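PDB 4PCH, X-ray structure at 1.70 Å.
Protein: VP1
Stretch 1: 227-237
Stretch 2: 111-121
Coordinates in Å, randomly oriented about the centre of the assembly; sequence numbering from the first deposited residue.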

# COMPACT_ATOMS: atom_id res chain seq x y z
N LEU B 227 -13.85 -19.00 18.62
CA LEU B 227 -12.96 -18.51 17.55
C LEU B 227 -13.52 -18.90 16.22
O LEU B 227 -14.00 -20.01 16.05
CB LEU B 227 -11.57 -19.13 17.71
CG LEU B 227 -10.89 -18.82 19.06
CD1 LEU B 227 -9.59 -19.58 19.15
CD2 LEU B 227 -10.71 -17.32 19.27
N THR B 228 -13.42 -17.99 15.25
CA THR B 228 -13.92 -18.24 13.89
C THR B 228 -12.88 -17.67 12.93
O THR B 228 -12.29 -16.64 13.21
CB THR B 228 -15.29 -17.59 13.64
OG1 THR B 228 -16.19 -17.91 14.71
CG2 THR B 228 -15.92 -18.07 12.33
N SER B 229 -12.61 -18.39 11.83
CA SER B 229 -11.66 -17.85 10.85
C SER B 229 -11.97 -18.31 9.44
O SER B 229 -12.71 -19.25 9.24
CB SER B 229 -10.22 -18.21 11.24
OG SER B 229 -9.94 -19.57 11.10
N ALA B 230 -11.42 -17.58 8.46
CA ALA B 230 -11.39 -18.06 7.09
C ALA B 230 -10.26 -17.35 6.40
O ALA B 230 -10.14 -16.11 6.50
CB ALA B 230 -12.70 -17.76 6.39
N ASP B 231 -9.45 -18.11 5.69
CA ASP B 231 -8.28 -17.58 5.00
C ASP B 231 -8.15 -18.24 3.63
O ASP B 231 -7.63 -19.35 3.50
CB ASP B 231 -7.02 -17.78 5.85
CG ASP B 231 -7.04 -16.91 7.09
OD1 ASP B 231 -6.76 -15.67 6.99
OD2 ASP B 231 -7.43 -17.42 8.16
N MET B 232 -8.70 -17.57 2.63
CA MET B 232 -8.59 -17.99 1.24
C MET B 232 -7.52 -17.12 0.61
O MET B 232 -7.70 -15.91 0.49
CB MET B 232 -9.91 -17.79 0.51
CG MET B 232 -9.78 -18.15 -0.98
SD MET B 232 -11.33 -18.23 -1.86
CE MET B 232 -11.91 -16.56 -1.65
N VAL B 233 -6.39 -17.74 0.31
CA VAL B 233 -5.23 -17.03 -0.22
C VAL B 233 -5.33 -16.84 -1.73
O VAL B 233 -4.70 -15.94 -2.26
CB VAL B 233 -3.91 -17.77 0.14
CG1 VAL B 233 -2.70 -16.92 -0.21
CG2 VAL B 233 -3.84 -18.12 1.61
N GLY B 234 -6.15 -17.65 -2.40
CA GLY B 234 -6.42 -17.48 -3.84
C GLY B 234 -6.72 -18.82 -4.46
O GLY B 234 -7.24 -19.71 -3.77
N MET B 235 -6.40 -18.98 -5.74
CA MET B 235 -6.54 -20.27 -6.42
C MET B 235 -5.18 -20.80 -6.93
O MET B 235 -4.19 -20.05 -7.05
CB MET B 235 -7.58 -20.19 -7.53
CG MET B 235 -9.01 -20.01 -7.01
SD MET B 235 -10.17 -20.08 -8.41
CE MET B 235 -10.75 -21.77 -8.15
N THR B 236 -5.18 -22.08 -7.28
CA THR B 236 -3.98 -22.79 -7.67
C THR B 236 -4.27 -23.86 -8.70
O THR B 236 -5.39 -24.37 -8.77
CB THR B 236 -3.28 -23.44 -6.43
OG1 THR B 236 -2.02 -24.01 -6.83
CG2 THR B 236 -4.14 -24.50 -5.78
N GLY B 237 -3.26 -24.13 -9.53
CA GLY B 237 -3.20 -25.36 -10.32
C GLY B 237 -2.55 -26.48 -9.52
O GLY B 237 -2.10 -26.30 -8.36
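Stretch 2 (111-121) AGIEGTQLYFW

Stretch 2 lies along stretch 1 as an antiparallel β-partner, joined by two short ladders with a shift of register between them. Residues 117-121 form a strand that runs on later in the chain, and residues 111-116 are loop or turn. Strand 117-121 runs at 157° to strand 227-236 in N-to-C direction, and the two axes approach to 4.6 Å.

In the first ladder Phe120 pairs with Ala230. Phe120 N donates to Ala230 O at 2.7 Å, and Ala230 N donates to Phe120 O at 3.0 Å. Leu118 pairs with Met232 in the same way: Leu118 N to Met232 O is 3.0 Å, and Met232 N to Leu118 O is 2.8 Å. Trp121 faces Ser229 and Tyr119 faces Asp231 as non-hydrogen-bonded pairs, with CA atoms 4.4 and 4.5 Å apart respectively.

The register then shifts by one residue. Glu114 forms a single bridge with Met235: Met235 N to Glu114 O is 2.9 Å, and Glu114 N to Met235 O is 3.3 Å. Between the ladders, Gly234 CA lies 3.4 Å from Thr116 O in a CA-H...O contact. A CB on Gly234 would point toward stretch 2 and clash with Ile113 CG2 and Glu114 O; the backbone angles of Gly234 also call for glycine by themselves.

Side chains alternate along the first ladder. Leu118 and Phe120 share a face with Ala230 and Met232; Leu118 CD2 is 4.0 Å from Ala230 CB. On the other face, Asp231 OD1 meets the Tyr119 ring at its edge, 3.6 Å from CD1. Farther along, Ile113 CD1 reaches Thr236 CB at 3.5 Å, and Ile113 CG2 lies 4.2 Å from Val233 CG1. One water bridges the far end, donating to Gly112 O at 2.7 Å and accepting from Gly237 N at 3.0 Å.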

# COMPACT_ATOMS: atom_id res chain seq x y z
N ALA B 111 3.23 -20.47 -12.08
CA ALA B 111 1.97 -19.75 -11.96
C ALA B 111 1.78 -19.07 -10.61
O ALA B 111 1.25 -17.95 -10.52
CB ALA B 111 0.82 -20.74 -12.22
N GLY B 112 2.20 -19.75 -9.55
CA GLY B 112 1.94 -19.30 -8.19
C GLY B 112 0.47 -19.21 -7.83
O GLY B 112 -0.42 -19.58 -8.63
N ILE B 113 0.20 -18.72 -6.63
CA ILE B 113 -1.17 -18.49 -6.18
C ILE B 113 -1.64 -17.14 -6.65
O ILE B 113 -0.91 -16.16 -6.55
CB ILE B 113 -1.27 -18.52 -4.64
CG1 ILE B 113 -0.73 -19.85 -4.10
CG2 ILE B 113 -2.69 -18.24 -4.19
CD1 ILE B 113 -1.52 -21.07 -4.53
N GLU B 114 -2.87 -17.05 -7.14
CA GLU B 114 -3.47 -15.76 -7.44
C GLU B 114 -4.98 -15.85 -7.43
O GLU B 114 -5.53 -16.93 -7.53
CB GLU B 114 -3.01 -15.17 -8.79
CG GLU B 114 -3.27 -16.07 -10.01
CD GLU B 114 -2.35 -17.29 -10.08
OE1 GLU B 114 -1.12 -17.10 -9.98
OE2 GLU B 114 -2.83 -18.44 -10.25
N GLY B 115 -5.61 -14.70 -7.36
CA GLY B 115 -7.07 -14.62 -7.46
C GLY B 115 -7.72 -14.02 -6.23
O GLY B 115 -7.12 -13.27 -5.49
N THR B 116 -9.00 -14.33 -6.09
CA THR B 116 -9.85 -13.70 -5.07
C THR B 116 -9.48 -14.25 -3.69
O THR B 116 -9.16 -15.43 -3.54
CB THR B 116 -11.34 -13.92 -5.48
OG1 THR B 116 -11.64 -13.03 -6.56
CG2 THR B 116 -12.31 -13.66 -4.35
N GLN B 117 -9.53 -13.38 -2.68
CA GLN B 117 -9.02 -13.70 -1.35
C GLN B 117 -9.99 -13.23 -0.27
O GLN B 117 -10.73 -12.27 -0.46
CB GLN B 117 -7.65 -13.02 -1.11
CG GLN B 117 -6.61 -13.32 -2.17
CD GLN B 117 -5.56 -12.25 -2.31
OE1 GLN B 117 -4.93 -11.83 -1.33
NE2 GLN B 117 -5.30 -11.83 -3.56
N LEU B 118 -9.88 -13.89 0.88
CA LEU B 118 -10.55 -13.49 2.11
C LEU B 118 -9.66 -13.83 3.28
O LEU B 118 -9.19 -14.97 3.38
CB LEU B 118 -11.88 -14.20 2.27
CG LEU B 118 -12.60 -14.08 3.63
CD1 LEU B 118 -12.98 -12.63 3.90
CD2 LEU B 118 -13.79 -15.02 3.75
N TYR B 119 -9.45 -12.86 4.17
CA TYR B 119 -8.71 -13.08 5.43
C TYR B 119 -9.61 -12.60 6.55
O TYR B 119 -9.95 -11.43 6.60
CB TYR B 119 -7.39 -12.35 5.42
CG TYR B 119 -6.59 -12.67 4.18
CD1 TYR B 119 -5.86 -13.84 4.08
CD2 TYR B 119 -6.59 -11.81 3.09
CE1 TYR B 119 -5.16 -14.16 2.93
CE2 TYR B 119 -5.86 -12.10 1.95
CZ TYR B 119 -5.17 -13.29 1.86
OH TYR B 119 -4.46 -13.63 0.74
N PHE B 120 -10.06 -13.53 7.38
CA PHE B 120 -11.08 -13.20 8.39
C PHE B 120 -10.78 -13.85 9.71
O PHE B 120 -10.40 -15.02 9.74
CB PHE B 120 -12.47 -13.65 7.92
CG PHE B 120 -13.56 -13.44 8.93
CD1 PHE B 120 -14.29 -12.26 8.94
CD2 PHE B 120 -13.87 -14.44 9.85
CE1 PHE B 120 -15.30 -12.04 9.87
CE2 PHE B 120 -14.86 -14.23 10.79
CZ PHE B 120 -15.57 -13.03 10.81
N TRP B 121 -10.96 -13.11 10.81
CA TRP B 121 -10.95 -13.72 12.13
C TRP B 121 -12.04 -13.10 13.00
O TRP B 121 -12.46 -11.94 12.80
CB TRP B 121 -9.56 -13.61 12.80
CG TRP B 121 -9.12 -12.22 13.06
CD1 TRP B 121 -8.26 -11.47 12.28
CD2 TRP B 121 -9.52 -11.37 14.15
NE1 TRP B 121 -8.14 -10.21 12.82
CE2 TRP B 121 -8.89 -10.13 13.97
CE3 TRP B 121 -10.36 -11.55 15.26
CZ2 TRP B 121 -9.07 -9.06 14.85
CZ3 TRP B 121 -10.53 -10.50 16.15
CH2 TRP B 121 -9.89 -9.25 15.93
O HOH W 1 -1.63 -21.65 -9.96